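PDB 3K1Y: oxidoreductase from Corynebacterium diphtheriae, which probably acts as an FMN-dependent oxidoreductase of the NADPH-dependent FMN reductase family, passing electrons through a bound flavin. Local coordinates for residues L14-A19 with Q29-I34; S33-V38 with L49-I54; T74-I79 with K105-I110; M119-A124 with P142-M147. One frame throughout, in Å; residues are numbered along the deposited sequence.

Contact 1: residues L14-A19 with Q29-I34; sequences LAVISA and QIADSI
Val-16, midway along strand 12-18, meets Ala-31 of helix 26-44 through one of its two methyl branches. Its CB does not itself touch the helix but carries the fork across to it. From there CG1, held opposite the backbone N by a chi1 of 176°, runs up to the methyl of the helix, with Val-16 CG1 3.9 Å from Ala-31 CB. The other branch, CG2, turns to the flank and serves the neighbours, among them Ser-35 one turn further along the helix and Val-51 on the adjoining strand. Two residues on, Ser-18 approaches the same alanine: Ser-18 OG lies 4.0 Å from Ala-31 CB, a plain van der Waals approach of oxygen to methyl. Ala-31 is therefore shared between two successive residues on one face of the strand, and its short side chain lets the backbones come near, the CA atoms of Ser-18 and Ala-31 being 6.6 Å apart. This is the first strand-to-helix step of the beta-alpha-beta unit 12-18, 26-44, 49-55 in a flavodoxin-like fold, whose parallel sheet has the strand order 2-1-3-4-5. In relatives the loop after this strand commonly cradles the flavin phosphate. Ile-17 points to the other face of the sheet. Further round the helix, Ile-30 and Ile-34 pack on Val-156 of strand 150-159, while Asp-32 turns its CB from the strand and forms a salt bridge through OD1 with Arg-28.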
loop_
_atom_site.group_PDB
_atom_site.type_symbol
_atom_site.label_atom_id
_atom_site.label_comp_id
_atom_site.label_asym_id
_atom_site.label_seq_id
_atom_site.Cartn_x
_atom_site.Cartn_y
_atom_site.Cartn_z
ATOM N N LEU A 14 -28.067 -5.185 7.936
ATOM C CA LEU A 14 -26.952 -4.731 7.111
ATOM C C LEU A 14 -26.676 -3.270 7.446
ATOM O O LEU A 14 -27.599 -2.455 7.495
ATOM C CB LEU A 14 -27.277 -4.852 5.617
ATOM C CG LEU A 14 -26.207 -4.300 4.657
ATOM C CD1 LEU A 14 -24.903 -5.066 4.843
ATOM C CD2 LEU A 14 -26.686 -4.406 3.203
ATOM N N ALA A 15 -25.417 -2.941 7.702
ATOM C CA ALA A 15 -25.055 -1.558 7.999
ATOM C C ALA A 15 -24.314 -1.026 6.765
ATOM O O ALA A 15 -23.538 -1.748 6.140
ATOM C CB ALA A 15 -24.166 -1.499 9.239
ATOM N N VAL A 16 -24.569 0.222 6.397
ATOM C CA VAL A 16 -23.920 0.797 5.223
ATOM C C VAL A 16 -23.372 2.171 5.557
ATOM O O VAL A 16 -24.135 3.071 5.902
ATOM C CB VAL A 16 -24.924 0.931 4.038
ATOM C CG1 VAL A 16 -24.258 1.629 2.845
ATOM C CG2 VAL A 16 -25.445 -0.446 3.635
ATOM N N ILE A 17 -22.054 2.328 5.470
ATOM C CA ILE A 17 -21.430 3.616 5.748
ATOM C C ILE A 17 -21.148 4.288 4.412
ATOM O O ILE A 17 -20.562 3.680 3.519
ATOM C CB ILE A 17 -20.081 3.474 6.496
ATOM C CG1 ILE A 17 -20.240 2.623 7.762
ATOM C CG2 ILE A 17 -19.562 4.854 6.874
ATOM C CD1 ILE A 17 -21.228 3.165 8.763
ATOM N N SER A 18 -21.562 5.541 4.277
ATOM C CA SER A 18 -21.340 6.274 3.039
ATOM C C SER A 18 -20.759 7.637 3.392
ATOM O O SER A 18 -21.396 8.423 4.094
ATOM C CB SER A 18 -22.662 6.423 2.283
ATOM O OG SER A 18 -22.437 6.884 0.969
ATOM N N ALA A 19 -19.560 7.918 2.887
ATOM C CA ALA A 19 -18.854 9.168 3.197
ATOM C C ALA A 19 -18.899 10.281 2.144
ATOM O O ALA A 19 -18.053 11.175 2.145
ATOM C CB ALA A 19 -17.384 8.845 3.555
ATOM N N GLN A 29 -24.914 6.678 -3.984
ATOM C CA GLN A 29 -25.541 5.954 -5.089
ATOM C C GLN A 29 -24.980 4.535 -5.265
ATOM O O GLN A 29 -25.748 3.585 -5.442
ATOM C CB GLN A 29 -25.407 6.750 -6.389
ATOM C CG GLN A 29 -26.042 8.136 -6.290
ATOM C CD GLN A 29 -25.848 8.992 -7.536
ATOM O OE1 GLN A 29 -24.724 9.168 -8.020
ATOM N NE2 GLN A 29 -26.943 9.544 -8.048
ATOM N N ILE A 30 -23.660 4.373 -5.208
ATOM C CA ILE A 30 -23.110 3.033 -5.362
ATOM C C ILE A 30 -23.393 2.244 -4.091
ATOM O O ILE A 30 -23.576 1.028 -4.125
ATOM C CB ILE A 30 -21.591 3.042 -5.638
ATOM C CG1 ILE A 30 -21.115 1.602 -5.815
ATOM C CG2 ILE A 30 -20.836 3.743 -4.499
ATOM C CD1 ILE A 30 -19.675 1.473 -6.206
ATOM N N ALA A 31 -23.450 2.955 -2.971
ATOM C CA ALA A 31 -23.742 2.333 -1.688
ATOM C C ALA A 31 -25.144 1.727 -1.755
ATOM O O ALA A 31 -25.364 0.602 -1.311
ATOM C CB ALA A 31 -23.667 3.372 -0.580
ATOM N N ASP A 32 -26.090 2.474 -2.314
ATOM C CA ASP A 32 -27.460 1.983 -2.443
ATOM C C ASP A 32 -27.521 0.801 -3.402
ATOM O O ASP A 32 -28.248 -0.165 -3.154
ATOM C CB ASP A 32 -28.405 3.090 -2.932
ATOM C CG ASP A 32 -28.602 4.185 -1.898
ATOM O OD1 ASP A 32 -28.389 3.908 -0.699
ATOM O OD2 ASP A 32 -28.983 5.314 -2.281
ATOM N N SER A 33 -26.768 0.873 -4.495
ATOM C CA SER A 33 -26.762 -0.227 -5.446
ATOM C C SER A 33 -26.254 -1.461 -4.742
ATOM O O SER A 33 -26.798 -2.554 -4.907
ATOM C CB SER A 33 -25.859 0.077 -6.641
ATOM O OG SER A 33 -26.500 0.962 -7.540
ATOM N N ILE A 34 -25.215 -1.285 -3.935
ATOM C CA ILE A 34 -24.646 -2.418 -3.229
ATOM C C ILE A 34 -25.634 -3.026 -2.235
ATOM O O ILE A 34 -25.856 -4.233 -2.257
ATOM C CB ILE A 34 -23.328 -2.039 -2.500
ATOM C CG1 ILE A 34 -22.295 -1.546 -3.516
ATOM C CG2 ILE A 34 -22.768 -3.261 -1.764
ATOM C CD1 ILE A 34 -20.908 -1.334 -2.953
#

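Contact 2: residues S33-V38 with L49-I54; sequences SISEAV and LSVSTI
Val-38 and Leu-49 meet methyl to methyl where helix 26-44 passes over the start of strand 49-55, Val-38 CG1 lying 3.8 Å from Leu-49 CD1 as the two side chains cross obliquely. With a chi1 of -176° the valine swings CG1 away from its own N and down to the strand. Leu-49 answers with an unusual chi1 of -133°, away from the staggered positions, and its CD1 also comes within 4.0 Å of Val-38 C, so the leucine touches the helix backbone as well. One turn back, Val-51 CG2 approaches Ser-35 CB at 4.1 Å, a looser pairing on the more exposed Val-51. The hydroxyl of Ser-35 is folded back between its N and carbonyl carbon, chi1 45°, and hydrogen-bonds to Ala-31 O in the preceding turn. A water hydrogen-bonds to both hydroxyls, 3.0 Å from Ser-35 OG and 2.7 Å from Thr-53 OG1. Polar bridging thus takes over where the valine and leucine methyls give out. On its other side the helix rests against helix 165-188, Ala-37 touching Ile-175 and Ala-179. Such packing of a connecting helix on the second strand closes the beta-alpha-beta crossover at the outermost strand of a flavodoxin-like sheet.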
loop_
_atom_site.group_PDB
_atom_site.type_symbol
_atom_site.label_atom_id
_atom_site.label_comp_id
_atom_site.label_asym_id
_atom_site.label_seq_id
_atom_site.Cartn_x
_atom_site.Cartn_y
_atom_site.Cartn_z
ATOM N N SER A 33 -26.768 0.873 -4.495
ATOM C CA SER A 33 -26.762 -0.227 -5.446
ATOM C C SER A 33 -26.254 -1.461 -4.742
ATOM O O SER A 33 -26.798 -2.554 -4.907
ATOM C CB SER A 33 -25.859 0.077 -6.641
ATOM O OG SER A 33 -26.500 0.962 -7.540
ATOM N N ILE A 34 -25.215 -1.285 -3.935
ATOM C CA ILE A 34 -24.646 -2.418 -3.229
ATOM C C ILE A 34 -25.634 -3.026 -2.235
ATOM O O ILE A 34 -25.856 -4.233 -2.257
ATOM C CB ILE A 34 -23.328 -2.039 -2.500
ATOM C CG1 ILE A 34 -22.295 -1.546 -3.516
ATOM C CG2 ILE A 34 -22.768 -3.261 -1.764
ATOM C CD1 ILE A 34 -20.908 -1.334 -2.953
ATOM N N SER A 35 -26.249 -2.209 -1.383
ATOM C CA SER A 35 -27.181 -2.766 -0.403
ATOM C C SER A 35 -28.450 -3.336 -1.022
ATOM O O SER A 35 -29.067 -4.228 -0.446
ATOM C CB SER A 35 -27.526 -1.738 0.682
ATOM O OG SER A 35 -27.797 -0.473 0.127
ATOM N N GLU A 36 -28.840 -2.829 -2.188
ATOM C CA GLU A 36 -30.026 -3.337 -2.879
ATOM C C GLU A 36 -29.711 -4.741 -3.381
ATOM O O GLU A 36 -30.509 -5.661 -3.235
ATOM C CB GLU A 36 -30.392 -2.437 -4.060
ATOM C CG GLU A 36 -31.608 -1.556 -3.805
ATOM C CD GLU A 36 -31.361 -0.081 -4.120
ATOM O OE1 GLU A 36 -30.967 0.242 -5.267
ATOM O OE2 GLU A 36 -31.568 0.756 -3.211
ATOM N N ALA A 37 -28.531 -4.902 -3.970
ATOM C CA ALA A 37 -28.110 -6.200 -4.472
ATOM C C ALA A 37 -27.939 -7.163 -3.286
ATOM O O ALA A 37 -28.265 -8.349 -3.382
ATOM C CB ALA A 37 -26.804 -6.059 -5.252
ATOM N N VAL A 38 -27.438 -6.656 -2.162
ATOM C CA VAL A 38 -27.272 -7.509 -0.995
ATOM C C VAL A 38 -28.667 -7.961 -0.550
ATOM O O VAL A 38 -28.875 -9.131 -0.222
ATOM C CB VAL A 38 -26.581 -6.773 0.185
ATOM C CG1 VAL A 38 -26.355 -7.742 1.335
ATOM C CG2 VAL A 38 -25.256 -6.190 -0.254
ATOM N N LEU A 49 -33.828 -8.842 4.770
ATOM C CA LEU A 49 -32.779 -7.921 5.180
ATOM C C LEU A 49 -33.270 -6.559 5.645
ATOM O O LEU A 49 -34.171 -5.960 5.055
ATOM C CB LEU A 49 -31.803 -7.697 4.024
ATOM C CG LEU A 49 -30.296 -7.773 4.285
ATOM C CD1 LEU A 49 -29.592 -6.962 3.199
ATOM C CD2 LEU A 49 -29.939 -7.245 5.650
ATOM N N SER A 50 -32.655 -6.074 6.714
ATOM C CA SER A 50 -32.952 -4.757 7.260
ATOM C C SER A 50 -31.659 -3.994 6.962
ATOM O O SER A 50 -30.566 -4.495 7.235
ATOM C CB SER A 50 -33.188 -4.840 8.771
ATOM O OG SER A 50 -33.412 -3.556 9.331
ATOM N N VAL A 51 -31.776 -2.805 6.386
ATOM C CA VAL A 51 -30.590 -2.026 6.056
ATOM C C VAL A 51 -30.539 -0.703 6.803
ATOM O O VAL A 51 -31.537 0.014 6.925
ATOM C CB VAL A 51 -30.477 -1.772 4.516
ATOM C CG1 VAL A 51 -31.793 -1.281 3.967
ATOM C CG2 VAL A 51 -29.390 -0.747 4.227
ATOM N N SER A 52 -29.356 -0.393 7.313
ATOM C CA SER A 52 -29.139 0.836 8.050
ATOM C C SER A 52 -28.062 1.644 7.345
ATOM O O SER A 52 -26.879 1.312 7.427
ATOM C CB SER A 52 -28.695 0.507 9.469
ATOM O OG SER A 52 -28.269 1.687 10.123
ATOM N N THR A 53 -28.469 2.694 6.641
ATOM C CA THR A 53 -27.515 3.528 5.920
ATOM C C THR A 53 -27.139 4.749 6.745
ATOM O O THR A 53 -27.994 5.559 7.092
ATOM C CB THR A 53 -28.087 4.001 4.564
ATOM O OG1 THR A 53 -28.529 2.867 3.804
ATOM C CG2 THR A 53 -27.017 4.737 3.770
ATOM N N ILE A 54 -25.852 4.873 7.048
ATOM C CA ILE A 54 -25.342 5.984 7.834
ATOM C C ILE A 54 -24.517 6.965 6.990
ATOM O O ILE A 54 -23.430 6.630 6.526
ATOM C CB ILE A 54 -24.458 5.467 8.979
ATOM C CG1 ILE A 54 -25.189 4.354 9.737
ATOM C CG2 ILE A 54 -24.097 6.613 9.920
ATOM C CD1 ILE A 54 -26.520 4.774 10.321
HETATM O O HOH W 1 -27.728 2.258 1.318
#

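Contact 3: residues T74-I79 with K105-I110; sequences TKLEEI and KMFFDI. With SO4 (sulfate ion), chain J.
Phe-107 reaches out from helix 102-110 to two aliphatic side chains of helix 74-85. Its CE1 lies 4.3 Å from Leu-76 CD1, and its CZ lies 4.4 Å from Ile-79 CG2. Both methyls come at the ring obliquely, one turn apart on their helix, so the outer end of the ring is held lightly by hydrophobic packing. The CB of Phe-107 does not aim at the other helix; the ring gets there because CG stands opposite the backbone N, at a chi1 of 180°. Leu-63 of the short helix 60-63 also touches this phenylalanine, and Leu-59 lies on Ile-79. The two helices are neighbours on one face of the central sheet of a flavodoxin-like fold, the face opposite that covered by helices 26-44 and 165-188. Lys-105 and Asp-109, two residues before and after Phe-107, face the second subunit from another flank of helix 102-110. There Lys-105 NZ forms a salt bridge with Asp-109 OD1, 2.7 Å long and made on the syn lone pair of that oxygen. The same ammonium also donates to Phe-96 O and Tyr-100 O of the second subunit, whose Gly-102 N bonds to Asp-109 OD2; these bonds hold the pair at the interface. At the start of helix 74-85, Thr-74 N donates to O1 of a sulfate at 2.9 Å with an N-H...O angle of 157°. The anion, probably from the crystallisation liquor, sits where the helix dipole would favour it.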
loop_
_atom_site.group_PDB
_atom_site.type_symbol
_atom_site.label_atom_id
_atom_site.label_comp_id
_atom_site.label_asym_id
_atom_site.label_seq_id
_atom_site.Cartn_x
_atom_site.Cartn_y
_atom_site.Cartn_z
ATOM N N THR A 74 -26.228 10.486 21.750
ATOM C CA THR A 74 -27.180 9.388 21.753
ATOM C C THR A 74 -27.213 8.814 20.345
ATOM O O THR A 74 -27.230 7.596 20.157
ATOM C CB THR A 74 -28.601 9.861 22.135
ATOM O OG1 THR A 74 -28.663 10.084 23.546
ATOM C CG2 THR A 74 -29.639 8.818 21.761
ATOM N N LYS A 75 -27.207 9.699 19.355
ATOM C CA LYS A 75 -27.240 9.268 17.965
ATOM C C LYS A 75 -26.081 8.356 17.576
ATOM O O LYS A 75 -26.293 7.303 16.974
ATOM C CB LYS A 75 -27.279 10.475 17.024
ATOM C CG LYS A 75 -27.162 10.087 15.551
ATOM C CD LYS A 75 -28.047 10.942 14.674
ATOM C CE LYS A 75 -27.686 12.415 14.752
ATOM N NZ LYS A 75 -28.716 13.240 14.042
ATOM N N LEU A 76 -24.858 8.764 17.918
ATOM C CA LEU A 76 -23.663 7.990 17.598
ATOM C C LEU A 76 -23.632 6.673 18.373
ATOM O O LEU A 76 -23.223 5.641 17.830
ATOM C CB LEU A 76 -22.413 8.823 17.894
ATOM C CG LEU A 76 -21.026 8.343 17.452
ATOM C CD1 LEU A 76 -21.046 7.838 16.011
ATOM C CD2 LEU A 76 -20.051 9.507 17.593
ATOM N N GLU A 77 -24.073 6.699 19.629
ATOM C CA GLU A 77 -24.100 5.485 20.435
ATOM C C GLU A 77 -25.047 4.486 19.780
ATOM O O GLU A 77 -24.789 3.282 19.774
ATOM C CB GLU A 77 -24.574 5.783 21.862
ATOM C CG GLU A 77 -24.600 4.553 22.785
ATOM C CD GLU A 77 -23.211 3.988 23.065
ATOM O OE1 GLU A 77 -22.372 4.708 23.654
ATOM O OE2 GLU A 77 -22.956 2.820 22.694
ATOM N N GLU A 78 -26.147 4.987 19.226
ATOM C CA GLU A 78 -27.105 4.112 18.563
ATOM C C GLU A 78 -26.514 3.533 17.277
ATOM O O GLU A 78 -26.722 2.358 16.955
ATOM C CB GLU A 78 -28.392 4.871 18.252
ATOM C CG GLU A 78 -29.328 4.979 19.429
ATOM C CD GLU A 78 -30.531 5.855 19.143
ATOM O OE1 GLU A 78 -30.853 6.052 17.950
ATOM O OE2 GLU A 78 -31.158 6.334 20.112
ATOM N N ILE A 79 -25.766 4.358 16.556
ATOM C CA ILE A 79 -25.145 3.923 15.317
ATOM C C ILE A 79 -24.049 2.888 15.544
ATOM O O ILE A 79 -24.067 1.828 14.931
ATOM C CB ILE A 79 -24.542 5.117 14.557
ATOM C CG1 ILE A 79 -25.650 6.129 14.242
ATOM C CG2 ILE A 79 -23.838 4.623 13.292
ATOM C CD1 ILE A 79 -25.153 7.434 13.687
ATOM N N LYS A 105 -12.244 8.110 7.492
ATOM C CA LYS A 105 -11.259 7.603 8.442
ATOM C C LYS A 105 -11.622 7.955 9.878
ATOM O O LYS A 105 -11.476 7.132 10.788
ATOM C CB LYS A 105 -9.864 8.153 8.117
ATOM C CG LYS A 105 -8.742 7.602 9.009
ATOM C CD LYS A 105 -8.716 6.068 8.977
ATOM C CE LYS A 105 -7.364 5.506 9.413
ATOM N NZ LYS A 105 -6.935 5.927 10.776
HETATM N N MSE A 106 -12.099 9.175 10.080
HETATM C CA MSE A 106 -12.458 9.620 11.410
HETATM C C MSE A 106 -13.450 8.678 12.071
HETATM O O MSE A 106 -13.258 8.270 13.215
HETATM C CB MSE A 106 -13.039 11.024 11.344
HETATM C CG MSE A 106 -13.175 11.691 12.694
HETATM SE SE MSE A 106 -13.662 13.530 12.458
HETATM C CE MSE A 106 -11.919 14.236 11.959
ATOM N N PHE A 107 -14.509 8.328 11.350
ATOM C CA PHE A 107 -15.523 7.431 11.888
ATOM C C PHE A 107 -14.859 6.182 12.461
ATOM O O PHE A 107 -15.033 5.861 13.640
ATOM C CB PHE A 107 -16.530 7.032 10.803
ATOM C CG PHE A 107 -17.609 6.090 11.290
ATOM C CD1 PHE A 107 -18.631 6.544 12.122
ATOM C CD2 PHE A 107 -17.592 4.744 10.926
ATOM C CE1 PHE A 107 -19.626 5.669 12.584
ATOM C CE2 PHE A 107 -18.576 3.864 11.379
ATOM C CZ PHE A 107 -19.598 4.331 12.212
ATOM N N PHE A 108 -14.094 5.482 11.631
ATOM C CA PHE A 108 -13.413 4.283 12.095
ATOM C C PHE A 108 -12.529 4.555 13.305
ATOM O O PHE A 108 -12.532 3.775 14.258
ATOM C CB PHE A 108 -12.606 3.662 10.958
ATOM C CG PHE A 108 -13.464 3.033 9.912
ATOM C CD1 PHE A 108 -13.927 1.731 10.070
ATOM C CD2 PHE A 108 -13.895 3.772 8.812
ATOM C CE1 PHE A 108 -14.810 1.172 9.154
ATOM C CE2 PHE A 108 -14.781 3.223 7.888
ATOM C CZ PHE A 108 -15.240 1.921 8.060
ATOM N N ASP A 109 -11.783 5.659 13.283
ATOM C CA ASP A 109 -10.930 5.989 14.423
ATOM C C ASP A 109 -11.742 6.000 15.720
ATOM O O ASP A 109 -11.261 5.595 16.778
ATOM C CB ASP A 109 -10.286 7.372 14.256
ATOM C CG ASP A 109 -9.343 7.449 13.073
ATOM O OD1 ASP A 109 -8.772 6.409 12.683
ATOM O OD2 ASP A 109 -9.157 8.562 12.548
ATOM N N ILE A 110 -12.980 6.471 15.619
ATOM C CA ILE A 110 -13.874 6.605 16.765
ATOM C C ILE A 110 -14.404 5.298 17.354
ATOM O O ILE A 110 -14.821 5.264 18.508
ATOM C CB ILE A 110 -15.075 7.543 16.386
ATOM C CG1 ILE A 110 -15.119 8.722 17.344
ATOM C CG2 ILE A 110 -16.405 6.795 16.405
ATOM C CD1 ILE A 110 -13.902 9.620 17.259
HETATM S S SO4 J . -27.396 14.022 22.914
HETATM O O1 SO4 J . -26.564 12.908 23.227
HETATM O O2 SO4 J . -28.227 13.764 21.783
HETATM O O3 SO4 J . -28.289 14.185 24.043
HETATM O O4 SO4 J . -26.561 15.140 22.596
#

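Contact 4: residues M119-A124 with P142-M147; sequences MPTIIA and PLLSYM
Leu-144 of helix 135-146 sets its branch point and one methyl against two side chains of strand 120-127. Thr-121 comes at about a right angle, with its CG2 at 3.9 Å from Leu-144 CD1 and at 4.1 Å from Leu-144 CG. Ile-123 instead slides past in the opposite direction, Ile-123 CG2 lying 4.0 Å from Leu-144 CG. This is the tight part of the contact, buried, with carbon atoms alone touching across it, although a threonine belongs to it. A chi1 of -61° lets Thr-121 do both jobs, CG2 to the leucine and the hydroxyl turned back to the residue two places earlier. Thr-121 OG1 donates to Met-119 O at 2.9 Å, from well above the carbonyl plane, 57° out of it, so a polar atom in the core is satisfied locally. Val-151 and Ala-149 add to the wall around Leu-144. Beyond this the helix runs out: the bonds of Met-147 N to Leu-143 O and Leu-144 O are both weak, and Tyr-146 is partly exposed, its ring meeting that of His-132 of the second subunit. On another side Pro-142 and Ser-145 pack on Tyr-138 and Arg-141 of the third subunit. The strand-to-helix packing is that of the beta-alpha-beta unit 120-127, 135-146, 150-159, the closing crossover of a flavodoxin-like domain.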
loop_
_atom_site.group_PDB
_atom_site.type_symbol
_atom_site.label_atom_id
_atom_site.label_comp_id
_atom_site.label_asym_id
_atom_site.label_seq_id
_atom_site.Cartn_x
_atom_site.Cartn_y
_atom_site.Cartn_z
HETATM N N MSE A 119 -16.757 -9.195 11.324
HETATM C CA MSE A 119 -17.797 -8.606 10.485
HETATM C C MSE A 119 -17.662 -8.796 8.965
HETATM O O MSE A 119 -16.742 -8.256 8.346
HETATM C CB MSE A 119 -17.887 -7.106 10.788
HETATM C CG MSE A 119 -18.954 -6.352 10.016
HETATM SE SE MSE A 119 -20.735 -6.900 10.532
HETATM C CE MSE A 119 -20.858 -6.026 12.252
ATOM N N PRO A 120 -18.579 -9.572 8.347
ATOM C CA PRO A 120 -18.511 -9.777 6.892
ATOM C C PRO A 120 -18.617 -8.369 6.317
ATOM O O PRO A 120 -19.457 -7.593 6.779
ATOM C CB PRO A 120 -19.736 -10.640 6.604
ATOM C CG PRO A 120 -19.883 -11.446 7.890
ATOM C CD PRO A 120 -19.643 -10.398 8.956
ATOM N N THR A 121 -17.779 -8.044 5.328
ATOM C CA THR A 121 -17.718 -6.689 4.777
ATOM C C THR A 121 -17.331 -6.525 3.301
ATOM O O THR A 121 -16.400 -7.173 2.812
ATOM C CB THR A 121 -16.680 -5.848 5.577
ATOM O OG1 THR A 121 -17.075 -5.765 6.949
ATOM C CG2 THR A 121 -16.548 -4.439 5.001
ATOM N N ILE A 122 -18.036 -5.628 2.610
ATOM C CA ILE A 122 -17.728 -5.297 1.220
ATOM C C ILE A 122 -17.152 -3.881 1.255
ATOM O O ILE A 122 -17.768 -2.970 1.825
ATOM C CB ILE A 122 -18.978 -5.219 0.318
ATOM C CG1 ILE A 122 -19.437 -6.612 -0.105
ATOM C CG2 ILE A 122 -18.667 -4.359 -0.919
ATOM C CD1 ILE A 122 -20.736 -6.595 -0.881
ATOM N N ILE A 123 -15.982 -3.693 0.662
ATOM C CA ILE A 123 -15.386 -2.364 0.630
ATOM C C ILE A 123 -15.646 -1.739 -0.747
ATOM O O ILE A 123 -15.586 -2.420 -1.775
ATOM C CB ILE A 123 -13.874 -2.421 0.945
ATOM C CG1 ILE A 123 -13.177 -3.431 0.040
ATOM C CG2 ILE A 123 -13.671 -2.812 2.420
ATOM C CD1 ILE A 123 -11.678 -3.454 0.223
ATOM N N ALA A 124 -15.972 -0.455 -0.764
ATOM C CA ALA A 124 -16.262 0.218 -2.017
ATOM C C ALA A 124 -15.846 1.693 -2.062
ATOM O O ALA A 124 -15.832 2.395 -1.042
ATOM C CB ALA A 124 -17.754 0.081 -2.335
ATOM N N PRO A 142 -6.639 -2.906 4.031
ATOM C CA PRO A 142 -5.773 -2.959 5.217
ATOM C C PRO A 142 -6.468 -2.418 6.472
ATOM O O PRO A 142 -6.264 -2.932 7.568
ATOM C CB PRO A 142 -4.575 -2.103 4.815
ATOM C CG PRO A 142 -4.533 -2.279 3.295
ATOM C CD PRO A 142 -5.998 -2.164 2.933
ATOM N N LEU A 143 -7.291 -1.382 6.299
ATOM C CA LEU A 143 -8.005 -0.778 7.422
ATOM C C LEU A 143 -9.024 -1.738 8.031
ATOM O O LEU A 143 -9.073 -1.902 9.250
ATOM C CB LEU A 143 -8.716 0.507 6.982
ATOM C CG LEU A 143 -9.525 1.210 8.082
ATOM C CD1 LEU A 143 -8.604 1.637 9.210
ATOM C CD2 LEU A 143 -10.255 2.428 7.507
ATOM N N LEU A 144 -9.835 -2.365 7.182
ATOM C CA LEU A 144 -10.849 -3.304 7.651
ATOM C C LEU A 144 -10.215 -4.575 8.198
ATOM O O LEU A 144 -10.719 -5.160 9.162
ATOM C CB LEU A 144 -11.826 -3.655 6.523
ATOM C CG LEU A 144 -13.061 -2.759 6.363
ATOM C CD1 LEU A 144 -13.972 -2.930 7.571
ATOM C CD2 LEU A 144 -12.648 -1.302 6.207
ATOM N N SER A 145 -9.110 -5.004 7.586
ATOM C CA SER A 145 -8.421 -6.203 8.050
ATOM C C SER A 145 -7.775 -5.955 9.398
ATOM O O SER A 145 -7.758 -6.837 10.253
ATOM C CB SER A 145 -7.365 -6.644 7.044
ATOM O OG SER A 145 -7.991 -7.084 5.850
ATOM N N TYR A 146 -7.235 -4.757 9.591
ATOM C CA TYR A 146 -6.621 -4.428 10.867
ATOM C C TYR A 146 -7.646 -4.552 11.994
ATOM O O TYR A 146 -7.292 -4.859 13.127
ATOM C CB TYR A 146 -6.072 -3.002 10.870
ATOM C CG TYR A 146 -5.594 -2.590 12.242
ATOM C CD1 TYR A 146 -4.442 -3.152 12.800
ATOM C CD2 TYR A 146 -6.328 -1.690 13.013
ATOM C CE1 TYR A 146 -4.039 -2.825 14.100
ATOM C CE2 TYR A 146 -5.938 -1.361 14.307
ATOM C CZ TYR A 146 -4.797 -1.926 14.846
ATOM O OH TYR A 146 -4.426 -1.597 16.129
HETATM N N MSE A 147 -8.913 -4.290 11.692
HETATM C CA MSE A 147 -9.937 -4.399 12.718
HETATM C C MSE A 147 -10.534 -5.792 12.751
HETATM O O MSE A 147 -11.517 -6.053 13.444
HETATM C CB MSE A 147 -11.018 -3.349 12.508
HETATM C CG MSE A 147 -10.567 -1.987 12.974
HETATM SE SE MSE A 147 -11.872 -0.626 12.731
HETATM C CE MSE A 147 -11.492 -0.233 10.885
#

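Contacts 1 and 2 are successive steps of one crossover: they share Ser-33 and Ile-34, their centres are about 6 Å apart, and Leu-14 O to Ser-52 N, 2.7 Å, probably hydrogen-bonds the two strands. Ile-34 CD1 also packs 3.5 Å from Ala-124 CB, linking them to contact 4, whose centre is about 14 Å from that of contact 1. Contact 3 lies across the sheet, joined to contact 1 by Ile-17 CD1 to Phe-107 CE2 at 3.8 Å and to contact 4 by Phe-108 CG to Leu-143 CD2 at 4.1 Å. Contacts 3 and 4 both reach the second subunit. In relatives the flavin binds at the carboxyl ends of these parallel strands.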